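Adhesin (Streptococcus sanguinis SK1 = NCTC 7863, PDB 6VT2) binds sialylated glycans such as sialyl-T antigen through tandem Siglec-like modules and thereby probably helps the bacterium adhere to host glycoproteins. Local coordinates at residues N322-Y327 and V380-D385; S288-P293 and T386-S391. All blocks are in the same frame, centred on the assembly; numbering follows the deposited sequence.

Contact 1: N322-Y327 and V380-D385; sequences NQTDKY and VIYPDD. With CA (calcium ion), chain G.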
ATOM      1  N   ASN A 322     -30.835 -26.197  -1.603  1.00  9.14           N
ATOM      2  CA  ASN A 322     -32.205 -25.880  -1.267  1.00  9.15           C
ATOM      3  C   ASN A 322     -32.208 -24.980  -0.060  1.00  9.14           C
ATOM      4  O   ASN A 322     -31.378 -25.127   0.844  1.00  9.12           O
ATOM      5  CB  ASN A 322     -32.978 -27.139  -0.933  1.00  9.15           C
ATOM      6  CG  ASN A 322     -33.131 -28.046  -2.081  1.00 10.80           C
ATOM      7  OD1 ASN A 322     -33.519 -27.641  -3.177  1.00 11.98           O
ATOM      8  ND2 ASN A 322     -32.823 -29.290  -1.872  1.00 14.11           N
ATOM      9  N   GLN A 323     -33.216 -24.138   0.024  1.00  9.15           N
ATOM     10  CA  GLN A 323     -33.334 -23.277   1.196  1.00  9.15           C
ATOM     11  C   GLN A 323     -33.439 -24.037   2.499  1.00  9.14           C
ATOM     12  O   GLN A 323     -32.971 -23.534   3.536  1.00  9.14           O
ATOM     13  CB  GLN A 323     -34.530 -22.339   1.042  1.00  9.18           C
ATOM     14  CG  GLN A 323     -34.197 -21.241   0.064  1.00  9.20           C
ATOM     15  CD  GLN A 323     -35.296 -20.248  -0.091  1.00 10.46           C
ATOM     16  OE1 GLN A 323     -36.094 -20.009   0.873  1.00 11.17           O
ATOM     17  NE2 GLN A 323     -35.418 -19.682  -1.285  1.00  9.49           N
ATOM     18  N   THR A 324     -34.041 -25.201   2.475  1.00  9.34           N
ATOM     19  CA  THR A 324     -34.134 -25.936   3.711  1.00  9.13           C
ATOM     20  C   THR A 324     -32.763 -26.243   4.261  1.00  9.24           C
ATOM     21  O   THR A 324     -32.639 -26.456   5.462  1.00 10.84           O
ATOM     22  CB  THR A 324     -34.986 -27.187   3.537  1.00  9.89           C
ATOM     23  OG1 THR A 324     -35.117 -27.759   4.845  1.00 10.62           O
ATOM     24  CG2 THR A 324     -34.362 -28.194   2.618  1.00 10.29           C
ATOM     25  N   ASP A 325     -31.718 -26.222   3.430  1.00 10.10           N
ATOM     26  CA  ASP A 325     -30.396 -26.492   3.935  1.00 11.88           C
ATOM     27  C   ASP A 325     -29.874 -25.365   4.816  1.00 11.23           C
ATOM     28  O   ASP A 325     -28.949 -25.595   5.605  1.00 16.12           O
ATOM     29  CB  ASP A 325     -29.444 -26.726   2.766  1.00 13.22           C
ATOM     30  CG  ASP A 325     -29.684 -27.970   2.030  1.00 21.41           C
ATOM     31  OD1 ASP A 325     -30.592 -28.729   2.382  1.00 16.76           O
ATOM     32  OD2 ASP A 325     -28.964 -28.176   1.009  1.00 27.39           O
ATOM     33  N   LYS A 326     -30.422 -24.157   4.725  1.00  9.13           N
ATOM     34  CA  LYS A 326     -29.968 -23.112   5.622  1.00 12.89           C
ATOM     35  C   LYS A 326     -30.949 -22.683   6.681  1.00 13.57           C
ATOM     36  O   LYS A 326     -30.583 -21.863   7.506  1.00 18.80           O
ATOM     37  CB  LYS A 326     -29.545 -21.875   4.842  1.00 24.21           C
ATOM     38  CG  LYS A 326     -30.628 -21.286   4.086  1.00 17.93           C
ATOM     39  CD  LYS A 326     -30.166 -19.876   3.466  1.00 15.18           C
ATOM     40  CE  LYS A 326     -30.121 -18.776   4.409  1.00 19.51           C
ATOM     41  NZ  LYS A 326     -29.950 -17.446   3.756  1.00 18.86           N
ATOM     42  N   TYR A 327     -32.180 -23.143   6.643  1.00 12.13           N
ATOM     43  CA  TYR A 327     -33.194 -22.764   7.612  1.00 12.28           C
ATOM     44  C   TYR A 327     -33.562 -23.944   8.482  1.00 13.10           C
ATOM     45  O   TYR A 327     -33.772 -25.043   7.982  1.00 12.21           O
ATOM     46  CB  TYR A 327     -34.494 -22.298   6.883  1.00  9.42           C
ATOM     47  CG  TYR A 327     -34.236 -21.004   6.169  1.00 10.76           C
ATOM     48  CD1 TYR A 327     -33.867 -19.862   6.878  1.00 11.69           C
ATOM     49  CD2 TYR A 327     -34.341 -20.908   4.801  1.00 10.98           C
ATOM     50  CE1 TYR A 327     -33.584 -18.686   6.234  1.00 11.59           C
ATOM     51  CE2 TYR A 327     -34.035 -19.758   4.155  1.00 11.20           C
ATOM     52  CZ  TYR A 327     -33.678 -18.633   4.864  1.00 12.35           C
ATOM     53  OH  TYR A 327     -33.368 -17.433   4.227  1.00 13.31           O
ATOM     54  N   VAL A 380     -43.182 -27.443   6.582  1.00  9.22           N
ATOM     55  CA  VAL A 380     -42.703 -26.120   6.273  1.00  9.33           C
ATOM     56  C   VAL A 380     -42.177 -26.193   4.848  1.00  9.23           C
ATOM     57  O   VAL A 380     -41.272 -26.977   4.549  1.00 10.58           O
ATOM     58  CB  VAL A 380     -41.595 -25.720   7.239  1.00 10.96           C
ATOM     59  CG1 VAL A 380     -41.057 -24.374   6.939  1.00 11.12           C
ATOM     60  CG2 VAL A 380     -42.077 -25.780   8.687  1.00 13.34           C
ATOM     61  N   ILE A 381     -42.741 -25.373   3.967  1.00  9.25           N
ATOM     62  CA  ILE A 381     -42.367 -25.383   2.561  1.00  9.51           C
ATOM     63  C   ILE A 381     -41.727 -24.053   2.204  1.00  9.27           C
ATOM     64  O   ILE A 381     -42.355 -22.990   2.303  1.00 10.92           O
ATOM     65  CB  ILE A 381     -43.591 -25.658   1.686  1.00 10.12           C
ATOM     66  CG1 ILE A 381     -44.306 -26.967   2.141  1.00 11.32           C
ATOM     67  CG2 ILE A 381     -43.180 -25.672   0.276  1.00 11.47           C
ATOM     68  CD1 ILE A 381     -45.582 -27.204   1.356  1.00 15.56           C
ATOM     69  N   TYR A 382     -40.471 -24.121   1.823  1.00  9.25           N
ATOM     70  CA  TYR A 382     -39.703 -22.940   1.498  1.00  9.26           C
ATOM     71  C   TYR A 382     -39.973 -22.563   0.069  1.00  9.28           C
ATOM     72  O   TYR A 382     -40.440 -23.374  -0.724  1.00  9.28           O
ATOM     73  CB  TYR A 382     -38.224 -23.228   1.683  1.00  9.22           C
ATOM     74  CG  TYR A 382     -37.901 -23.512   3.098  1.00 10.78           C
ATOM     75  CD1 TYR A 382     -37.776 -22.473   3.993  1.00 11.68           C
ATOM     76  CD2 TYR A 382     -37.745 -24.808   3.545  1.00  9.19           C
ATOM     77  CE1 TYR A 382     -37.546 -22.707   5.317  1.00 13.88           C
ATOM     78  CE2 TYR A 382     -37.484 -25.040   4.874  1.00  9.18           C
ATOM     79  CZ  TYR A 382     -37.424 -24.016   5.735  1.00 10.13           C
ATOM     80  OH  TYR A 382     -37.202 -24.236   7.073  1.00 11.99           O
ATOM     81  N   PRO A 383     -39.752 -21.307  -0.275  1.00  9.30           N
ATOM     82  CA  PRO A 383     -40.249 -20.807  -1.561  1.00  9.34           C
ATOM     83  C   PRO A 383     -39.494 -21.323  -2.788  1.00 10.93           C
ATOM     84  O   PRO A 383     -39.922 -21.042  -3.903  1.00 12.48           O
ATOM     85  CB  PRO A 383     -40.147 -19.287  -1.392  1.00 12.58           C
ATOM     86  CG  PRO A 383     -39.309 -19.053  -0.275  1.00 10.94           C
ATOM     87  CD  PRO A 383     -39.435 -20.229   0.649  1.00  9.32           C
ATOM     88  N   ASP A 384     -38.409 -22.063  -2.612  1.00  9.29           N
ATOM     89  CA  ASP A 384     -37.723 -22.701  -3.712  1.00  9.28           C
ATOM     90  C   ASP A 384     -38.217 -24.130  -3.909  1.00  9.27           C
ATOM     91  O   ASP A 384     -37.694 -24.857  -4.751  1.00  9.27           O
ATOM     92  CB  ASP A 384     -36.207 -22.716  -3.515  1.00  9.31           C
ATOM     93  CG  ASP A 384     -35.751 -23.425  -2.266  1.00 10.33           C
ATOM     94  OD1 ASP A 384     -36.507 -23.469  -1.286  1.00  9.63           O
ATOM     95  OD2 ASP A 384     -34.621 -23.913  -2.226  1.00 10.54           O
ATOM     96  N   ASP A 385     -39.220 -24.561  -3.140  1.00  9.27           N
ATOM     97  CA  ASP A 385     -39.711 -25.913  -3.290  1.00 10.72           C
ATOM     98  C   ASP A 385     -40.246 -26.139  -4.692  1.00  9.29           C
ATOM     99  O   ASP A 385     -41.052 -25.364  -5.177  1.00 10.57           O
ATOM    100  CB  ASP A 385     -40.814 -26.172  -2.263  1.00 10.25           C
ATOM    101  CG  ASP A 385     -41.348 -27.579  -2.280  1.00 10.42           C
ATOM    102  OD1 ASP A 385     -40.668 -28.484  -1.786  1.00 11.99           O
ATOM    103  OD2 ASP A 385     -42.466 -27.763  -2.784  1.00 13.93           O
TER
HETATM  104 CA    CA G 701     -33.997 -27.333   7.205  1.00 11.27          CA
HETATM  105  O   HOH W   1     -31.792 -27.242   8.368  1.00 20.30           O
HETATM  106  O   HOH W   2     -33.031 -29.471   6.638  1.00 18.29           O
HETATM  107  O   HOH W   3     -34.081 -27.977   9.462  1.00 18.09           O

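Contact 2: S288-P293 and T386-S391; sequences SLPAGP and TPASRS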
ATOM      1  N   SER A 288     -36.204 -22.963 -10.733  1.00  9.93           N
ATOM      2  CA  SER A 288     -36.353 -23.814 -11.900  1.00 11.49           C
ATOM      3  C   SER A 288     -35.147 -24.714 -12.115  1.00 12.22           C
ATOM      4  O   SER A 288     -35.266 -25.703 -12.853  1.00 13.35           O
ATOM      5  CB  SER A 288     -36.568 -23.013 -13.145  1.00 13.25           C
ATOM      6  OG  SER A 288     -35.477 -22.144 -13.315  1.00 14.72           O
ATOM      7  N   LEU A 289     -33.975 -24.385 -11.517  1.00  9.85           N
ATOM      8  CA  LEU A 289     -32.846 -25.298 -11.459  1.00  9.45           C
ATOM      9  C   LEU A 289     -32.918 -26.104 -10.172  1.00  9.35           C
ATOM     10  O   LEU A 289     -32.746 -25.535  -9.089  1.00 11.04           O
ATOM     11  CB  LEU A 289     -31.535 -24.532 -11.527  1.00 11.12           C
ATOM     12  CG  LEU A 289     -31.330 -23.864 -12.889  1.00 13.39           C
ATOM     13  CD1 LEU A 289     -30.055 -23.126 -12.878  1.00 18.35           C
ATOM     14  CD2 LEU A 289     -31.321 -24.856 -14.055  1.00 28.66           C
ATOM     15  N   PRO A 290     -33.039 -27.414 -10.249  1.00  9.55           N
ATOM     16  CA  PRO A 290     -33.042 -28.219  -9.036  1.00 10.30           C
ATOM     17  C   PRO A 290     -31.654 -28.409  -8.465  1.00 12.45           C
ATOM     18  O   PRO A 290     -30.651 -28.448  -9.173  1.00 10.42           O
ATOM     19  CB  PRO A 290     -33.604 -29.560  -9.512  1.00 12.08           C
ATOM     20  CG  PRO A 290     -33.297 -29.602 -10.944  1.00 14.36           C
ATOM     21  CD  PRO A 290     -33.367 -28.182 -11.439  1.00 12.36           C
ATOM     22  N   ALA A 291     -31.611 -28.563  -7.153  1.00  9.41           N
ATOM     23  CA  ALA A 291     -30.426 -29.032  -6.488  1.00 10.57           C
ATOM     24  C   ALA A 291     -30.300 -30.528  -6.721  1.00 15.48           C
ATOM     25  O   ALA A 291     -31.272 -31.229  -7.023  1.00 15.41           O
ATOM     26  CB  ALA A 291     -30.497 -28.718  -4.999  1.00 13.79           C
ATOM     27  N   GLY A 292     -29.105 -31.028  -6.543  1.00 15.49           N
ATOM     28  CA  GLY A 292     -28.868 -32.435  -6.756  1.00 15.47           C
ATOM     29  C   GLY A 292     -27.516 -32.622  -7.372  1.00 16.75           C
ATOM     30  O   GLY A 292     -26.737 -31.673  -7.504  1.00 16.71           O
ATOM     31  N   PRO A 293     -27.197 -33.854  -7.775  1.00 17.18           N
ATOM     32  CA  PRO A 293     -25.848 -34.120  -8.329  1.00 19.77           C
ATOM     33  C   PRO A 293     -25.489 -33.255  -9.504  1.00 16.01           C
ATOM     34  O   PRO A 293     -24.325 -32.838  -9.648  1.00 22.21           O
ATOM     35  CB  PRO A 293     -25.906 -35.593  -8.757  1.00 23.93           C
ATOM     36  CG  PRO A 293     -27.366 -36.002  -8.619  1.00 28.05           C
ATOM     37  CD  PRO A 293     -28.004 -35.075  -7.616  1.00 24.93           C
ATOM     38  N   THR A 386     -39.821 -27.226  -5.319  1.00  9.28           N
ATOM     39  CA  THR A 386     -40.343 -27.635  -6.605  1.00  9.82           C
ATOM     40  C   THR A 386     -40.432 -29.172  -6.583  1.00 10.63           C
ATOM     41  O   THR A 386     -39.673 -29.806  -5.874  1.00 11.71           O
ATOM     42  CB  THR A 386     -39.449 -27.246  -7.788  1.00 12.75           C
ATOM     43  OG1 THR A 386     -38.217 -27.931  -7.679  1.00 12.16           O
ATOM     44  CG2 THR A 386     -39.279 -25.720  -7.916  1.00 13.09           C
ATOM     45  N   PRO A 387     -41.217 -29.744  -7.469  1.00 14.16           N
ATOM     46  CA  PRO A 387     -41.235 -31.228  -7.494  1.00 12.11           C
ATOM     47  C   PRO A 387     -39.885 -31.878  -7.726  1.00 13.93           C
ATOM     48  O   PRO A 387     -39.606 -32.911  -7.090  1.00 15.25           O
ATOM     49  CB  PRO A 387     -42.219 -31.543  -8.611  1.00 12.56           C
ATOM     50  CG  PRO A 387     -43.059 -30.402  -8.672  1.00 16.02           C
ATOM     51  CD  PRO A 387     -42.170 -29.175  -8.386  1.00 13.04           C
ATOM     52  N   ALA A 388     -39.004 -31.261  -8.537  1.00 12.80           N
ATOM     53  CA  ALA A 388     -37.689 -31.801  -8.816  1.00 10.99           C
ATOM     54  C   ALA A 388     -36.689 -31.539  -7.710  1.00 13.46           C
ATOM     55  O   ALA A 388     -35.612 -32.150  -7.720  1.00 16.22           O
ATOM     56  CB  ALA A 388     -37.165 -31.258 -10.160  1.00 14.93           C
ATOM     57  N   SER A 389     -37.013 -30.641  -6.773  1.00 11.39           N
ATOM     58  CA  SER A 389     -36.030 -30.239  -5.752  1.00 10.03           C
ATOM     59  C   SER A 389     -36.836 -29.717  -4.564  1.00 11.93           C
ATOM     60  O   SER A 389     -37.117 -28.523  -4.360  1.00 10.85           O
ATOM     61  CB  SER A 389     -35.068 -29.193  -6.310  1.00 10.81           C
ATOM     62  OG  SER A 389     -33.941 -29.078  -5.470  1.00 12.13           O
ATOM     63  N   ARG A 390     -37.342 -30.652  -3.777  1.00 13.06           N
ATOM     64  CA  ARG A 390     -38.215 -30.291  -2.679  1.00 11.74           C
ATOM     65  C   ARG A 390     -37.405 -29.592  -1.608  1.00  9.50           C
ATOM     66  O   ARG A 390     -36.248 -29.934  -1.357  1.00 12.26           O
ATOM     67  CB  ARG A 390     -38.884 -31.543  -2.116  1.00 13.34           C
ATOM     68  CG  ARG A 390     -40.018 -32.029  -3.002  1.00 15.65           C
ATOM     69  CD  ARG A 390     -40.295 -33.517  -2.671  1.00 23.30           C
ATOM     70  NE  ARG A 390     -40.760 -33.720  -1.304  1.00 27.94           N
ATOM     71  CZ  ARG A 390     -42.030 -33.610  -0.931  1.00 24.36           C
ATOM     72  NH1 ARG A 390     -42.356 -33.825   0.324  1.00 27.49           N
ATOM     73  NH2 ARG A 390     -42.954 -33.220  -1.800  1.00 25.42           N
ATOM     74  N   SER A 391     -37.981 -28.570  -1.012  1.00 11.28           N
ATOM     75  CA  SER A 391     -37.297 -27.746  -0.043  1.00 10.41           C
ATOM     76  C   SER A 391     -38.254 -27.530   1.110  1.00  9.72           C
ATOM     77  O   SER A 391     -39.081 -26.608   1.082  1.00  9.19           O
ATOM     78  CB  SER A 391     -36.878 -26.434  -0.680  1.00 10.66           C
ATOM     79  OG  SER A 391     -36.085 -25.697   0.210  1.00  9.17           O
TER
HETATM   80  O   HOH W   4     -33.373 -32.411  -6.297  1.00 21.59           O

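Contact 1: N322-Y327 and V380-D385
Tyr382 lies against the turn Gln323-Tyr327 along its whole length. Its CB packs on CB of Gln323 at 3.9 Å, and the backbone carbonyl carbon of Gln323 lies over one face of the ring. Further out, the two sides of the ring part company: CD2 and CE2 meet CB of Thr324, whereas CE1 touches CB of Tyr327 at 3.5 Å. The two tyrosine rings, their planes nearly parallel, are slid so far past each other that they barely overlap. At the tip, the Tyr382 hydroxyl oxygen OH lies 3.3 Å from Tyr327 CB and hydrogen-bonds Asp393 OD2, itself a calcium ligand. That bond makes this tyrosine a second-shell residue of the metal site, probably helping to orient the Asp393 carboxylate. The turn follows strand 314-321 of a Siglec-like module and leads into the atypical Rib domain; calcium is bound at this junction. Thr324 chelates it with its carbonyl O and with OG1 (2.6 Å); chi1 -174° puts OG1 beside the residue's own carbonyl carbon, which suits chelation by hydroxyl and carbonyl together. OG1 is also hydrogen-bonded to the carbonyl O of Arg392. The carbonyl O of Tyr327, three waters and Asp393 complete the account of the ion's ligands. Away from this site, Asp384 accepts the backbone N-H of Gln323: N to OD2 is 2.7 Å, the oxygen being met on its syn side, 23° out of the carboxylate plane. The carboxylate also stacks on the Gln323 amide, planes 15° apart, while Asp384 OD1 is held by Ser391. Glutamine is long enough to pass Asp384 and place OE1 3.4 Å from Pro383 CD, with NE2 bonded to the carbonyl of Arg218.

Contact 2: S288-P293 and T386-S391
A single direct hydrogen bond joins Ala291 to Ser389: the backbone N of Ala291 donates to OG at 2.9 Å, with a moderately bent N-H...O angle of 146°. OG is carried to it by chi1 -165°, anti to the serine's own backbone N, and has a second partner in Asn322. Serine suits the place, being short enough to let the loops approach while its hydroxyl reaches across and serves two partners. A water forms the second polar link, donating to Ala388 O at 2.7 Å and, at a rather short distance, to Ala291 O. Apolar contact is slight but close. CB of Ser389 rests on the CB of Pro290 at 3.5 Å, and the methyl of Ala388 reaches that same proline carbon at 4.0 Å; the small side chains of alanine and serine let the loops come together here, with the CA atoms of Pro290 and Ser389 4.9 Å apart. The type I turn Thr386-Ser389 presents both residues. It belongs to the loop between strands 378-381 and 392-395 of the Rib domain, which leans on the Siglec-like module's loop between strands 277-283 and 296-305.

Both contacts lie on the boundary between the second Siglec-like module and the Rib domain that follows it, their centres about 10 Å apart. Residues 380-385 run straight on into 386-391, so one hairpin connection of the Rib domain supplies a face to each. Side chains tie them together: Asn322 OD1 is 2.7 Å from Ser389 OG, a probable hydrogen bond, and Asp385 OD1 accepts the backbone N-H of Ser391 (OD1 to N 2.8 Å). Contact 1 holds the calcium, whereas contact 2 lies nearer the glycan: the side chain of Pro290 is about 6 Å from the bound sialic acid, that of Asn322 in contact 1 about 12 Å.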